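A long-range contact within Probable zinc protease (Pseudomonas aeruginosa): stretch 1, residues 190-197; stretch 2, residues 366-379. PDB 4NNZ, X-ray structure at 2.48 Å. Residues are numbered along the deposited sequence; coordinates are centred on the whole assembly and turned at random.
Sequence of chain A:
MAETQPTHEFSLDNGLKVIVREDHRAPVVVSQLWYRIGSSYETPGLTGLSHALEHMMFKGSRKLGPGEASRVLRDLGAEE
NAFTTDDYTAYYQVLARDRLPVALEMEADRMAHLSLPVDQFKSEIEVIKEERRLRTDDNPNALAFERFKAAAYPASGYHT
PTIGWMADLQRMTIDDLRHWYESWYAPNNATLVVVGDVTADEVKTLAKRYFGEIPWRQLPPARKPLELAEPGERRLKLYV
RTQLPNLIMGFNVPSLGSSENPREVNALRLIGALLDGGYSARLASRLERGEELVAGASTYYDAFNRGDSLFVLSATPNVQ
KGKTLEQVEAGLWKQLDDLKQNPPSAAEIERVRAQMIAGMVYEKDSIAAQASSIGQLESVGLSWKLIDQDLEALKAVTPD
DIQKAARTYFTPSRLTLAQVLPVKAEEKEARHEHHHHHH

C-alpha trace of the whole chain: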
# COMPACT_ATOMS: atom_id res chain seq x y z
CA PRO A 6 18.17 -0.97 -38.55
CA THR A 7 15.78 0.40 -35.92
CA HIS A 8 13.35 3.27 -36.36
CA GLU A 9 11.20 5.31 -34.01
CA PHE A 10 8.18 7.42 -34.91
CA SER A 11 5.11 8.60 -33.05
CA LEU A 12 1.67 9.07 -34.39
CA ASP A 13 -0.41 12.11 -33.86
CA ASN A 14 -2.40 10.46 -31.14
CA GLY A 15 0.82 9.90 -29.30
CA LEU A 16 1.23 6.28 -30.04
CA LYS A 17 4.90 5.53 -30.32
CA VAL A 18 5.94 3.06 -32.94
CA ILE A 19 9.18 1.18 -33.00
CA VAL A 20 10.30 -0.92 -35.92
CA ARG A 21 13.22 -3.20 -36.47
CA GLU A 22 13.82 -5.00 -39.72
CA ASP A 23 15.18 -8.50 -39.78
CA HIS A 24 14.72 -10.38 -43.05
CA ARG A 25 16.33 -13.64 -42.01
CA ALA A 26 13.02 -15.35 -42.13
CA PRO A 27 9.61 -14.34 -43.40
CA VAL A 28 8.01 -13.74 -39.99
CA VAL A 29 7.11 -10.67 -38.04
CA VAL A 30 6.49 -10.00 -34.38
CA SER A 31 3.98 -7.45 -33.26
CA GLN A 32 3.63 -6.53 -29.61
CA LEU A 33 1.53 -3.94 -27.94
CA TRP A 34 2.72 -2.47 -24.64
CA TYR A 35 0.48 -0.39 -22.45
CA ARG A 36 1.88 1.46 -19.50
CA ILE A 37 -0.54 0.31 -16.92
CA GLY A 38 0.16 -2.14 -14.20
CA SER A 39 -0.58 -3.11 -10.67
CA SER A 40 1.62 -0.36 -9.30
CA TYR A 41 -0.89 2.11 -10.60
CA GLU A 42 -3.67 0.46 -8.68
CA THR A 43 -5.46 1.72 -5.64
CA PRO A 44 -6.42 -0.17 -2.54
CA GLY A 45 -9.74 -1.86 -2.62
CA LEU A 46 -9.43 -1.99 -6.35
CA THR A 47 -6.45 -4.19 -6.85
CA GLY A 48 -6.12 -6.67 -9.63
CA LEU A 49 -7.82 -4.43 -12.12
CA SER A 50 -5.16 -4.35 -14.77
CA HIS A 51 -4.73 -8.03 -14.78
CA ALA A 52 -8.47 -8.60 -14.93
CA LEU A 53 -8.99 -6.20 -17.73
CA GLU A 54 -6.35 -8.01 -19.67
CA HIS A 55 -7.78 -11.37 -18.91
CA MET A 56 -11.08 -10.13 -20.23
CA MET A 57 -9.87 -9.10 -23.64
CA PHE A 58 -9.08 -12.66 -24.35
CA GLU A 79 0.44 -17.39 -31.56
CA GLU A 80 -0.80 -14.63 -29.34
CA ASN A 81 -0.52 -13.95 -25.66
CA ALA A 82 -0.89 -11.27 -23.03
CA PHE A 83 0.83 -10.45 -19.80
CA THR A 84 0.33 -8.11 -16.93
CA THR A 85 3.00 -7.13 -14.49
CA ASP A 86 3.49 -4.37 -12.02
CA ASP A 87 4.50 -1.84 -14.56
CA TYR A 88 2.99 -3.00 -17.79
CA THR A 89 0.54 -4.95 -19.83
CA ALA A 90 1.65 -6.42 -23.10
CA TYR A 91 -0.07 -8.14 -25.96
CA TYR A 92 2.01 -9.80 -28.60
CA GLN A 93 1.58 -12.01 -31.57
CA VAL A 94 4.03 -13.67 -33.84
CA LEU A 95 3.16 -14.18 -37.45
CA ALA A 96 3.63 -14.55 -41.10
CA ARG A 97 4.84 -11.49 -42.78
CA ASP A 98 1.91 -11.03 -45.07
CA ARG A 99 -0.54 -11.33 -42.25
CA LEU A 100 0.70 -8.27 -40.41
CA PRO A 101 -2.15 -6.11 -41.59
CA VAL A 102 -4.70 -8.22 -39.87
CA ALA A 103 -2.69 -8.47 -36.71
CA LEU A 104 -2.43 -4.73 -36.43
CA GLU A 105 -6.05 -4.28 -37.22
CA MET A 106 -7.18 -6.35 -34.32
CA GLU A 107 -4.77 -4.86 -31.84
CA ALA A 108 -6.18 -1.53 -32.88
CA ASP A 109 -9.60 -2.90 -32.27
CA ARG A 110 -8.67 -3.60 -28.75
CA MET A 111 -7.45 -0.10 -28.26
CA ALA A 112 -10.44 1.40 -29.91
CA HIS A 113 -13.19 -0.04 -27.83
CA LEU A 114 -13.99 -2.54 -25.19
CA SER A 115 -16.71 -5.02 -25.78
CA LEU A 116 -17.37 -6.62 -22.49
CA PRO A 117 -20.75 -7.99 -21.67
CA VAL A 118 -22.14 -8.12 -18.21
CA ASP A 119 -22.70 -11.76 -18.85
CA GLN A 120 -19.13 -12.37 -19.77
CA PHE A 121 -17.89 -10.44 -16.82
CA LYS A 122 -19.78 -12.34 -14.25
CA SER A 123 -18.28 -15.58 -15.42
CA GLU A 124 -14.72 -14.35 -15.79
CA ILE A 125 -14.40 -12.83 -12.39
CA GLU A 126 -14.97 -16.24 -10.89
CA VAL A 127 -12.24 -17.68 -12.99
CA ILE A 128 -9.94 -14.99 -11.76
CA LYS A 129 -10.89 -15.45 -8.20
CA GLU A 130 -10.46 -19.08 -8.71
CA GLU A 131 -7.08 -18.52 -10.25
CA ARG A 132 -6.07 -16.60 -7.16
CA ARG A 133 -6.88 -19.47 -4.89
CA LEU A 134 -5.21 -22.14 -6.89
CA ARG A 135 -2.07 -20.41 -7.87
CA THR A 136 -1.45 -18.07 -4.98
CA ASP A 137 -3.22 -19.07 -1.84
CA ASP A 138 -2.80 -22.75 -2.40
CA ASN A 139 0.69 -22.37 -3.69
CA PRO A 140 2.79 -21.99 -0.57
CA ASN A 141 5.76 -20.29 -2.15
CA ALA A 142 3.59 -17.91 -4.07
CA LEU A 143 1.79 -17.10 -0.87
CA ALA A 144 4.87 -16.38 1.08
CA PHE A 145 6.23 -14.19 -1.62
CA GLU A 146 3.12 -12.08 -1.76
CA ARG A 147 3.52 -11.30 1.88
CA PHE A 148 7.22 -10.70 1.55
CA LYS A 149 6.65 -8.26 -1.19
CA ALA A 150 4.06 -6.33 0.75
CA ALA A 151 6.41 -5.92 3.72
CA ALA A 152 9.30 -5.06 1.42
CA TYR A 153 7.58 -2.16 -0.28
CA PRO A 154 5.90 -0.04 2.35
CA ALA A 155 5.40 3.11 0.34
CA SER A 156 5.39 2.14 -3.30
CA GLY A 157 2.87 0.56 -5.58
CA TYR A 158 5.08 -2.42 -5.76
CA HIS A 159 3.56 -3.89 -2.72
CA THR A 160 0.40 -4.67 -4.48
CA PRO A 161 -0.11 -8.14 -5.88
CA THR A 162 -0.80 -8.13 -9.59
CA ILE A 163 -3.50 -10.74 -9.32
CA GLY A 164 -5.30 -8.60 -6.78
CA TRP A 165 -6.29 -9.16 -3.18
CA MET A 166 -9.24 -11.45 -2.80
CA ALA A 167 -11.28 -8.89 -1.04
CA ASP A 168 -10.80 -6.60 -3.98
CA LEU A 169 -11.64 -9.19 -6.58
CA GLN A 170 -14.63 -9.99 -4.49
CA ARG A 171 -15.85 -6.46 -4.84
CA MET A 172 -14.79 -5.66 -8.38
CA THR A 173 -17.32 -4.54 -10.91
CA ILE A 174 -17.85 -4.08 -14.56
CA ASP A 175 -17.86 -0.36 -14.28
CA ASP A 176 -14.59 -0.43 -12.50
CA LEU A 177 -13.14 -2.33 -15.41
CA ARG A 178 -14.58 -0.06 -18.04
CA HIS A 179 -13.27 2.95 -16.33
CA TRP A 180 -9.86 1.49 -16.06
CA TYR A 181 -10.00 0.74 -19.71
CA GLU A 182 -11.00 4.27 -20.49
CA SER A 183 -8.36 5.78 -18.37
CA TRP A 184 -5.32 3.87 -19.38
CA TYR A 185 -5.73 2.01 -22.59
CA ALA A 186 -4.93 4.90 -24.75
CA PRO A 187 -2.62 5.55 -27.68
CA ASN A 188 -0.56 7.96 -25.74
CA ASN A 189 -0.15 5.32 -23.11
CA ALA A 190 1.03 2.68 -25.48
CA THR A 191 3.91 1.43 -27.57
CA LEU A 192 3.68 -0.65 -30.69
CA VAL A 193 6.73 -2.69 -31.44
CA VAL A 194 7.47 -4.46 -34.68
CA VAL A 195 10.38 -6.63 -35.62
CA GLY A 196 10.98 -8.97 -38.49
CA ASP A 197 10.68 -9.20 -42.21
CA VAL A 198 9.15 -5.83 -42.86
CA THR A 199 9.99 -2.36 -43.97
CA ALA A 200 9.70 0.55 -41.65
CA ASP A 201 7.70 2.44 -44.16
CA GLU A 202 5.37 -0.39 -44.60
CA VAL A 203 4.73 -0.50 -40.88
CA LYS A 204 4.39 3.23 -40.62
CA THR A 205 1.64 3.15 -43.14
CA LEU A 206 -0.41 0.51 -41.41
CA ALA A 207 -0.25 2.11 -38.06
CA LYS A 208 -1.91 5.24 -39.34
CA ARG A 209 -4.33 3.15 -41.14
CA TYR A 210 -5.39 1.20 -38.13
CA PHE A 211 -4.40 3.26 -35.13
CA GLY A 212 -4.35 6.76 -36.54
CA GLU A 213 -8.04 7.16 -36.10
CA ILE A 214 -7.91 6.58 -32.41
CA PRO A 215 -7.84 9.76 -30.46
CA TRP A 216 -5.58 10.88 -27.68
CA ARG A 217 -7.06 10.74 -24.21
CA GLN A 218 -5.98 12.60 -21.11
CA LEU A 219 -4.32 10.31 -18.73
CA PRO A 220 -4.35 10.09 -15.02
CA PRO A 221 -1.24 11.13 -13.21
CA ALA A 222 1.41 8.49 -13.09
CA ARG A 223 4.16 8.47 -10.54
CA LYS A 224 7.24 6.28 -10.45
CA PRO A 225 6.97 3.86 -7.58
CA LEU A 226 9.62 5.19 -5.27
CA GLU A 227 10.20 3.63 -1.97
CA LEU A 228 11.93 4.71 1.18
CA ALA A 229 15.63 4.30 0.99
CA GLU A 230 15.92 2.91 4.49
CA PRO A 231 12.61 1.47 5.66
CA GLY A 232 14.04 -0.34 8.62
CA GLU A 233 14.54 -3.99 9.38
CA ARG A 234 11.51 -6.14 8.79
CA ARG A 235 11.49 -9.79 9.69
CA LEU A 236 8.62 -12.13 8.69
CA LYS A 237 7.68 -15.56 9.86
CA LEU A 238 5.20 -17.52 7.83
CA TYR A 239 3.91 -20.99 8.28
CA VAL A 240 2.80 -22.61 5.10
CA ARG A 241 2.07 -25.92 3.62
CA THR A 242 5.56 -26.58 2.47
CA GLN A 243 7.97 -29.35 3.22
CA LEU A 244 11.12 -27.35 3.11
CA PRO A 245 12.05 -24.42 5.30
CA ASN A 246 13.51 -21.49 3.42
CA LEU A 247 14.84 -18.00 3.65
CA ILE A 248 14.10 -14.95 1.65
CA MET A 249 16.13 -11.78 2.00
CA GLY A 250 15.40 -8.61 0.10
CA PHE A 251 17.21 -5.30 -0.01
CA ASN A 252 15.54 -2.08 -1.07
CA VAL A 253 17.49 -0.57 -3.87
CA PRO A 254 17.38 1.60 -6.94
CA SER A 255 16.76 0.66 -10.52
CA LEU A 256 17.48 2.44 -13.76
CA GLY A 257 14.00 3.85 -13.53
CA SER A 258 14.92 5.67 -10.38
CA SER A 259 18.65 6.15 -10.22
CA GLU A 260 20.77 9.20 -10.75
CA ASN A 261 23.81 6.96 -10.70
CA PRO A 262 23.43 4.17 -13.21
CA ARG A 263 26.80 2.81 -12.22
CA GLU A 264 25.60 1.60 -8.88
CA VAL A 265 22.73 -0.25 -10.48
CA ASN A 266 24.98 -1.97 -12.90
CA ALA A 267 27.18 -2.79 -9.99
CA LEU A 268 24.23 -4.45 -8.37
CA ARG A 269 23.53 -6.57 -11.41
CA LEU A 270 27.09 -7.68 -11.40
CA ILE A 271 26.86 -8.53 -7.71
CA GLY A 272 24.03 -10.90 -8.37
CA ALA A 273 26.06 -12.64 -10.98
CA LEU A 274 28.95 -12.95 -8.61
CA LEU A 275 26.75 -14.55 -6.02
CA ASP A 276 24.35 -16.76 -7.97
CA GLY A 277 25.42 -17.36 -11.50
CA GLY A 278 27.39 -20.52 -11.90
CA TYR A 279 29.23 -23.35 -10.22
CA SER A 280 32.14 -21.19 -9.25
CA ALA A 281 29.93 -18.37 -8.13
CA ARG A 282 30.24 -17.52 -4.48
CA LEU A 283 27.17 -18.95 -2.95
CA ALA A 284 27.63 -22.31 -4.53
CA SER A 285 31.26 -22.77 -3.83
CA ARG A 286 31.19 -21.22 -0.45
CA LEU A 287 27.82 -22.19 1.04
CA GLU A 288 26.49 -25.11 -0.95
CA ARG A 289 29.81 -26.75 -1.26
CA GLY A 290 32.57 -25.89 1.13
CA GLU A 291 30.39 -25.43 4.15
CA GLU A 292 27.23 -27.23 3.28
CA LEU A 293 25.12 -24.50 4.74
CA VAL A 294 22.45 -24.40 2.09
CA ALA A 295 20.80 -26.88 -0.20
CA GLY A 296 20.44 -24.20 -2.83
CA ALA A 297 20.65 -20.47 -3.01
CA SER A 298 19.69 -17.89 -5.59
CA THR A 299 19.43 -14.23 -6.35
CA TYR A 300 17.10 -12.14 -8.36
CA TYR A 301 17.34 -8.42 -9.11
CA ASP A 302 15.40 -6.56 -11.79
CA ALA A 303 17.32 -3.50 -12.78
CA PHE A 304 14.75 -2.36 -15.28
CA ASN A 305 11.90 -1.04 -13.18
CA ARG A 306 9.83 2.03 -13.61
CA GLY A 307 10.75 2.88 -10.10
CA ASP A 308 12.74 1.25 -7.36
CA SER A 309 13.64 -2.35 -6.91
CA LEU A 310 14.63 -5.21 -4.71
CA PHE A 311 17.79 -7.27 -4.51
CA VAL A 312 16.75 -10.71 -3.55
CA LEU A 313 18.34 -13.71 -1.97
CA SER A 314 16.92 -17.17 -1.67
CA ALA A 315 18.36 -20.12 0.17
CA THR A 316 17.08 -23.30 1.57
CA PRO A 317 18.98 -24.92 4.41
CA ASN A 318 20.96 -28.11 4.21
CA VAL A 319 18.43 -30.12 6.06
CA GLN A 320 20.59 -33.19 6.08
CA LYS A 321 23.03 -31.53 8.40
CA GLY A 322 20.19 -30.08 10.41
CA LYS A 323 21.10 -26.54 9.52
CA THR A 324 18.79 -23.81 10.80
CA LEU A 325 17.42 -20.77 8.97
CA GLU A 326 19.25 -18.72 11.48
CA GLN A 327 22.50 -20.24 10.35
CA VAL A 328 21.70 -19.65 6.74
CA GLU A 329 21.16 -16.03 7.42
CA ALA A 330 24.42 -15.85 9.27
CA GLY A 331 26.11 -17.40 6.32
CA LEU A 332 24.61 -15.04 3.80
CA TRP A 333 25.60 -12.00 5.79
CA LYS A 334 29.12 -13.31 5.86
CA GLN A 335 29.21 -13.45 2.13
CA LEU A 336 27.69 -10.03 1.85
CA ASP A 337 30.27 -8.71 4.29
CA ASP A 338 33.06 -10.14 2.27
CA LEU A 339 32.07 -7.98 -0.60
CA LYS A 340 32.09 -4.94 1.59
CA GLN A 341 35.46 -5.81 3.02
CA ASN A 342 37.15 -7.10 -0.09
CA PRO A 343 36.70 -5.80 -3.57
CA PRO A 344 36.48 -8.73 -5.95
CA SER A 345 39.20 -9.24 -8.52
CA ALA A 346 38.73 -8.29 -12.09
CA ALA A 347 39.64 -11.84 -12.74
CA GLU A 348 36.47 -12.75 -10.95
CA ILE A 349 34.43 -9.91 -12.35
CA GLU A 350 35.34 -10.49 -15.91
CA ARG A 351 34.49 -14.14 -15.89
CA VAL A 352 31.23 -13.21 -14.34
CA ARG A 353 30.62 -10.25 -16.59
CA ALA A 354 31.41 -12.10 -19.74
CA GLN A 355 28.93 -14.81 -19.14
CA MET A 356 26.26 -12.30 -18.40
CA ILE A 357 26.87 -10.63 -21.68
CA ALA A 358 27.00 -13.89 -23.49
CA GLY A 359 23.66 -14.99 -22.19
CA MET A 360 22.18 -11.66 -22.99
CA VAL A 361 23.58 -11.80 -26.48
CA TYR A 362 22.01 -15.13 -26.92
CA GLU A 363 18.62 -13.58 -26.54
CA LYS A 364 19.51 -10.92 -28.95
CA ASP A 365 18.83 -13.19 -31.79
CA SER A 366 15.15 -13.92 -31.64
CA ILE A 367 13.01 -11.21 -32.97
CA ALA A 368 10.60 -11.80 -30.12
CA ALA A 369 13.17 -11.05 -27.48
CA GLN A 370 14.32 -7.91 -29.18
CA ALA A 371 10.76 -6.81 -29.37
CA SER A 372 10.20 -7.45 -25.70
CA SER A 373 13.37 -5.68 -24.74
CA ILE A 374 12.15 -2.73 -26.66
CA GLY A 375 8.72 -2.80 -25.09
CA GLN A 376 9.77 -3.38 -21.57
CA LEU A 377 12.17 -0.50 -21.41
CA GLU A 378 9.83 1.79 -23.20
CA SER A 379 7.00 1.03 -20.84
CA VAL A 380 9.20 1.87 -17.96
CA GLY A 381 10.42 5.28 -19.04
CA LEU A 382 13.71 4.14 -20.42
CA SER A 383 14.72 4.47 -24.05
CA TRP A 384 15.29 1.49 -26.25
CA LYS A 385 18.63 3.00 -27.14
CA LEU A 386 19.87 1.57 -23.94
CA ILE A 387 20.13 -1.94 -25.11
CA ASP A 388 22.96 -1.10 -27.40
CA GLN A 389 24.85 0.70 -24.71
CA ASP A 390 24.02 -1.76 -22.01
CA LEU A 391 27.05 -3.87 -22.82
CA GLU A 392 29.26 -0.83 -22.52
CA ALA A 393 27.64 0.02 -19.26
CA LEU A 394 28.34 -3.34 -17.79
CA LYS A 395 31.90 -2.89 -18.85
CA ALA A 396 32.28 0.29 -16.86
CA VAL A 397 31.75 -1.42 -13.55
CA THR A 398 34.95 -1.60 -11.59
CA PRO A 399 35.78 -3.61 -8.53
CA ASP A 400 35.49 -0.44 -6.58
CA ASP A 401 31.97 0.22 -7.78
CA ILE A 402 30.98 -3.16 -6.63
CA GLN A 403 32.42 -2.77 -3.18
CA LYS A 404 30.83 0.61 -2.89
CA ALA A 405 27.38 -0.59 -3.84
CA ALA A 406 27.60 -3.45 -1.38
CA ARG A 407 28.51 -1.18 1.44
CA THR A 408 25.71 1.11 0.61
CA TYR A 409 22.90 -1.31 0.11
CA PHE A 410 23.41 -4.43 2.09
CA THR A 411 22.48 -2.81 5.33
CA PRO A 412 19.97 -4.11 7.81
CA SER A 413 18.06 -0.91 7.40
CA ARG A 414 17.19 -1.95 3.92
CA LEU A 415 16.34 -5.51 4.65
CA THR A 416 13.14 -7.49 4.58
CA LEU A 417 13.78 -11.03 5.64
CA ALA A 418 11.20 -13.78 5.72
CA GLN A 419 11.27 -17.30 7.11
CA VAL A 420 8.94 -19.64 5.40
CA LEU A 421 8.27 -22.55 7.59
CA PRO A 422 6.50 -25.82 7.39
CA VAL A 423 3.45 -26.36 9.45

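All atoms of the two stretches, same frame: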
# COMPACT_ATOMS: atom_id res chain seq x y z
N ALA A 190 0.69 3.94 -24.89
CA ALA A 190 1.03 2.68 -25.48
C ALA A 190 2.20 2.71 -26.44
O ALA A 190 2.53 3.71 -26.99
CB ALA A 190 -0.18 2.10 -26.16
N THR A 191 2.85 1.57 -26.59
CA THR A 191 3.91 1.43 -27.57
C THR A 191 3.69 0.25 -28.47
O THR A 191 3.45 -0.80 -28.00
CB THR A 191 5.27 1.26 -26.93
OG1 THR A 191 5.50 2.32 -26.04
CG2 THR A 191 6.29 1.37 -27.94
N LEU A 192 3.82 0.43 -29.76
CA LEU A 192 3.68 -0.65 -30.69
C LEU A 192 5.05 -1.00 -31.13
O LEU A 192 5.80 -0.15 -31.50
CB LEU A 192 2.91 -0.18 -31.89
CG LEU A 192 2.91 -1.16 -33.05
CD1 LEU A 192 2.23 -2.44 -32.66
CD2 LEU A 192 2.24 -0.56 -34.24
N VAL A 193 5.41 -2.27 -31.05
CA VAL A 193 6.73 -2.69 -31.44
C VAL A 193 6.69 -3.73 -32.52
O VAL A 193 5.98 -4.68 -32.40
CB VAL A 193 7.51 -3.24 -30.27
CG1 VAL A 193 8.92 -3.51 -30.71
CG2 VAL A 193 7.51 -2.25 -29.15
N VAL A 194 7.43 -3.51 -33.59
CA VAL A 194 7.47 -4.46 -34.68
C VAL A 194 8.86 -4.88 -35.09
O VAL A 194 9.68 -4.06 -35.42
CB VAL A 194 6.75 -3.91 -35.91
CG1 VAL A 194 6.64 -4.96 -36.98
CG2 VAL A 194 5.38 -3.43 -35.53
N VAL A 195 9.13 -6.16 -35.08
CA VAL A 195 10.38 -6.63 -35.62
C VAL A 195 10.23 -7.84 -36.54
O VAL A 195 9.36 -8.67 -36.36
CB VAL A 195 11.52 -6.72 -34.56
CG1 VAL A 195 11.11 -6.22 -33.21
CG2 VAL A 195 12.16 -8.08 -34.46
N GLY A 196 11.09 -7.91 -37.53
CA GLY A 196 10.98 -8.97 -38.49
C GLY A 196 11.11 -8.53 -39.92
O GLY A 196 11.63 -7.50 -40.22
N ASP A 197 10.55 -9.34 -40.79
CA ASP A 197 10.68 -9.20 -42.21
C ASP A 197 9.71 -8.16 -42.70
O ASP A 197 8.73 -8.47 -43.34
CB ASP A 197 10.35 -10.56 -42.81
CG ASP A 197 10.65 -10.66 -44.26
OD1 ASP A 197 11.67 -10.13 -44.71
OD2 ASP A 197 9.88 -11.31 -44.96
N SER A 366 16.53 -13.74 -32.03
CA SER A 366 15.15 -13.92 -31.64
C SER A 366 14.46 -12.60 -31.71
O SER A 366 14.62 -11.77 -30.88
CB SER A 366 15.01 -14.49 -30.26
OG SER A 366 13.67 -14.78 -30.02
N ILE A 367 13.68 -12.43 -32.74
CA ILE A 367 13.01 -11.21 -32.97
C ILE A 367 12.03 -10.92 -31.84
O ILE A 367 11.78 -9.80 -31.54
CB ILE A 367 12.36 -11.19 -34.36
CG1 ILE A 367 11.42 -12.35 -34.52
CG2 ILE A 367 13.43 -11.28 -35.41
CD1 ILE A 367 10.55 -12.23 -35.73
N ALA A 368 11.49 -11.96 -31.24
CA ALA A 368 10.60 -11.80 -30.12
C ALA A 368 11.25 -11.19 -28.90
O ALA A 368 10.67 -10.37 -28.25
CB ALA A 368 9.96 -13.10 -29.75
N ALA A 369 12.45 -11.62 -28.58
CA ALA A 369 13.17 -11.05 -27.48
C ALA A 369 13.54 -9.61 -27.70
O ALA A 369 13.51 -8.83 -26.79
CB ALA A 369 14.40 -11.87 -27.17
N GLN A 370 13.94 -9.27 -28.90
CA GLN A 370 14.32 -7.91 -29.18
C GLN A 370 13.12 -7.06 -29.04
O GLN A 370 13.20 -5.98 -28.54
CB GLN A 370 14.87 -7.76 -30.58
CG GLN A 370 16.16 -8.49 -30.83
CD GLN A 370 16.53 -8.52 -32.28
OE1 GLN A 370 17.16 -7.62 -32.79
NE2 GLN A 370 16.16 -9.57 -32.95
N ALA A 371 11.99 -7.54 -29.49
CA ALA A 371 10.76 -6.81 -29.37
C ALA A 371 10.33 -6.59 -27.93
O ALA A 371 9.90 -5.54 -27.59
CB ALA A 371 9.67 -7.49 -30.15
N SER A 372 10.45 -7.60 -27.10
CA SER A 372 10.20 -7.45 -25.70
C SER A 372 11.16 -6.53 -24.98
O SER A 372 10.76 -5.82 -24.09
CB SER A 372 10.18 -8.79 -25.06
OG SER A 372 9.17 -9.53 -25.63
N SER A 373 12.42 -6.57 -25.35
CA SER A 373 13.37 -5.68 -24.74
C SER A 373 12.99 -4.26 -25.05
O SER A 373 13.09 -3.40 -24.22
CB SER A 373 14.76 -5.93 -25.26
OG SER A 373 15.22 -7.19 -24.90
N ILE A 374 12.53 -4.03 -26.25
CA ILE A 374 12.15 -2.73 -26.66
C ILE A 374 10.91 -2.27 -25.92
O ILE A 374 10.80 -1.15 -25.55
CB ILE A 374 11.95 -2.67 -28.18
CG1 ILE A 374 13.27 -2.85 -28.90
CG2 ILE A 374 11.31 -1.37 -28.60
CD1 ILE A 374 13.14 -3.24 -30.33
N GLY A 375 9.97 -3.17 -25.70
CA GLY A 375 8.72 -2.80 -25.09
C GLY A 375 8.78 -2.64 -23.60
O GLY A 375 8.15 -1.80 -23.04
N GLN A 376 9.56 -3.46 -22.98
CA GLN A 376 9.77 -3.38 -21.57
C GLN A 376 10.29 -2.02 -21.17
O GLN A 376 9.75 -1.39 -20.32
CB GLN A 376 10.80 -4.41 -21.21
CG GLN A 376 10.34 -5.41 -20.21
CD GLN A 376 11.07 -5.23 -18.94
OE1 GLN A 376 11.18 -4.11 -18.45
NE2 GLN A 376 11.58 -6.31 -18.38
N LEU A 377 11.38 -1.63 -21.78
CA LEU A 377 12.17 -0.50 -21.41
C LEU A 377 11.34 0.72 -21.67
O LEU A 377 11.30 1.61 -20.88
CB LEU A 377 13.41 -0.42 -22.27
CG LEU A 377 14.50 -1.42 -22.01
CD1 LEU A 377 15.49 -1.48 -23.14
CD2 LEU A 377 15.18 -1.18 -20.70
N GLU A 378 10.69 0.73 -22.80
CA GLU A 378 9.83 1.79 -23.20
C GLU A 378 8.59 1.98 -22.34
O GLU A 378 8.04 3.04 -22.27
CB GLU A 378 9.50 1.67 -24.67
CG GLU A 378 9.54 2.97 -25.43
CD GLU A 378 10.92 3.37 -25.88
OE1 GLU A 378 11.69 2.52 -26.30
OE2 GLU A 378 11.22 4.55 -25.84
N SER A 379 8.13 0.93 -21.70
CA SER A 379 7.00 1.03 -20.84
C SER A 379 7.39 1.55 -19.48
O SER A 379 6.57 1.87 -18.67
CB SER A 379 6.33 -0.32 -20.73
OG SER A 379 6.48 -0.97 -21.95

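Strand 190-196 packs against the helix that begins at Ile367, the two running nearly antiparallel at 156° with their axes 8.0 Å apart at closest approach. No hydrogen bond crosses between them; the contact is mainly apolar packing, and the two stretches together bury 383 Å², both sides summed. The strand's alternation sets the pattern: Thr191, Val193 and Val195 point their CA-to-CB bonds toward the helix, while those of Ala190 and Val194 point away. The helix answers with Ile367, Ala371, Ile374 and Glu378, spaced three or four residues apart and so gathered on one face. The antiparallel course pairs Val195 with Ile367 (CA to CA 5.9 Å) and Val193 with Ala371 (CA to CA 6.1 Å).

Val195 has the largest covered area. Its CG1 lies 3.6 Å from Ala371 CB, and its CG2 only 3.1 Å from Ile367 CB, tight for two carbons. Its chi1 of -4° falls between wells, an eclipsed and strained conformation, so the crowding at CG2 is best read with caution at 2.48 Å resolution. Ile367 adopts chi1 p and chi2 t, which carries CD1 to 4.3 Å from Gly196 CA. Gly196, at phi/psi 135/-156, has a backbone shape that itself calls for glycine: a CB would be jammed against the carbonyl O of Val195.

Val193 is in the t rotamer common for valine in strands. Both methyls of Val193 pack on Ile374 CG2, CG1 at 3.8 Å and CG2 at 3.9 Å; CG1 also lies 4.1 Å from Ala371 CB, and CG2 lies 4.3 Å from Gly375 CA. The small Ala371 side chain thus meets both valines. Ile374 is in the mt rotamer, frequent for isoleucine in helices.

At the other end of the contact, Thr191 (chi1 m) brings OG1 to 4.1 Å from Glu378 CG, a van der Waals contact with the aliphatic part of the glutamate. Glu378 has an off-well chi1 of -137°, and its OE2 is hydrogen-bonded elsewhere in the structure.

Just before the helix, Ser366 occupies the N-cap position, and its carbonyl O accepts Gln370 N at 3.3 Å and, weakly, Gln370 NE2 at 3.4 Å. Ser372 and Ser373, both chi1 m, turn their hydroxyls back along the helix: Ser372 OG donates to Ala368 O at 3.1 Å and Ser373 OG to Ala369 O at 3.0 Å, satisfying these polar groups without the strand.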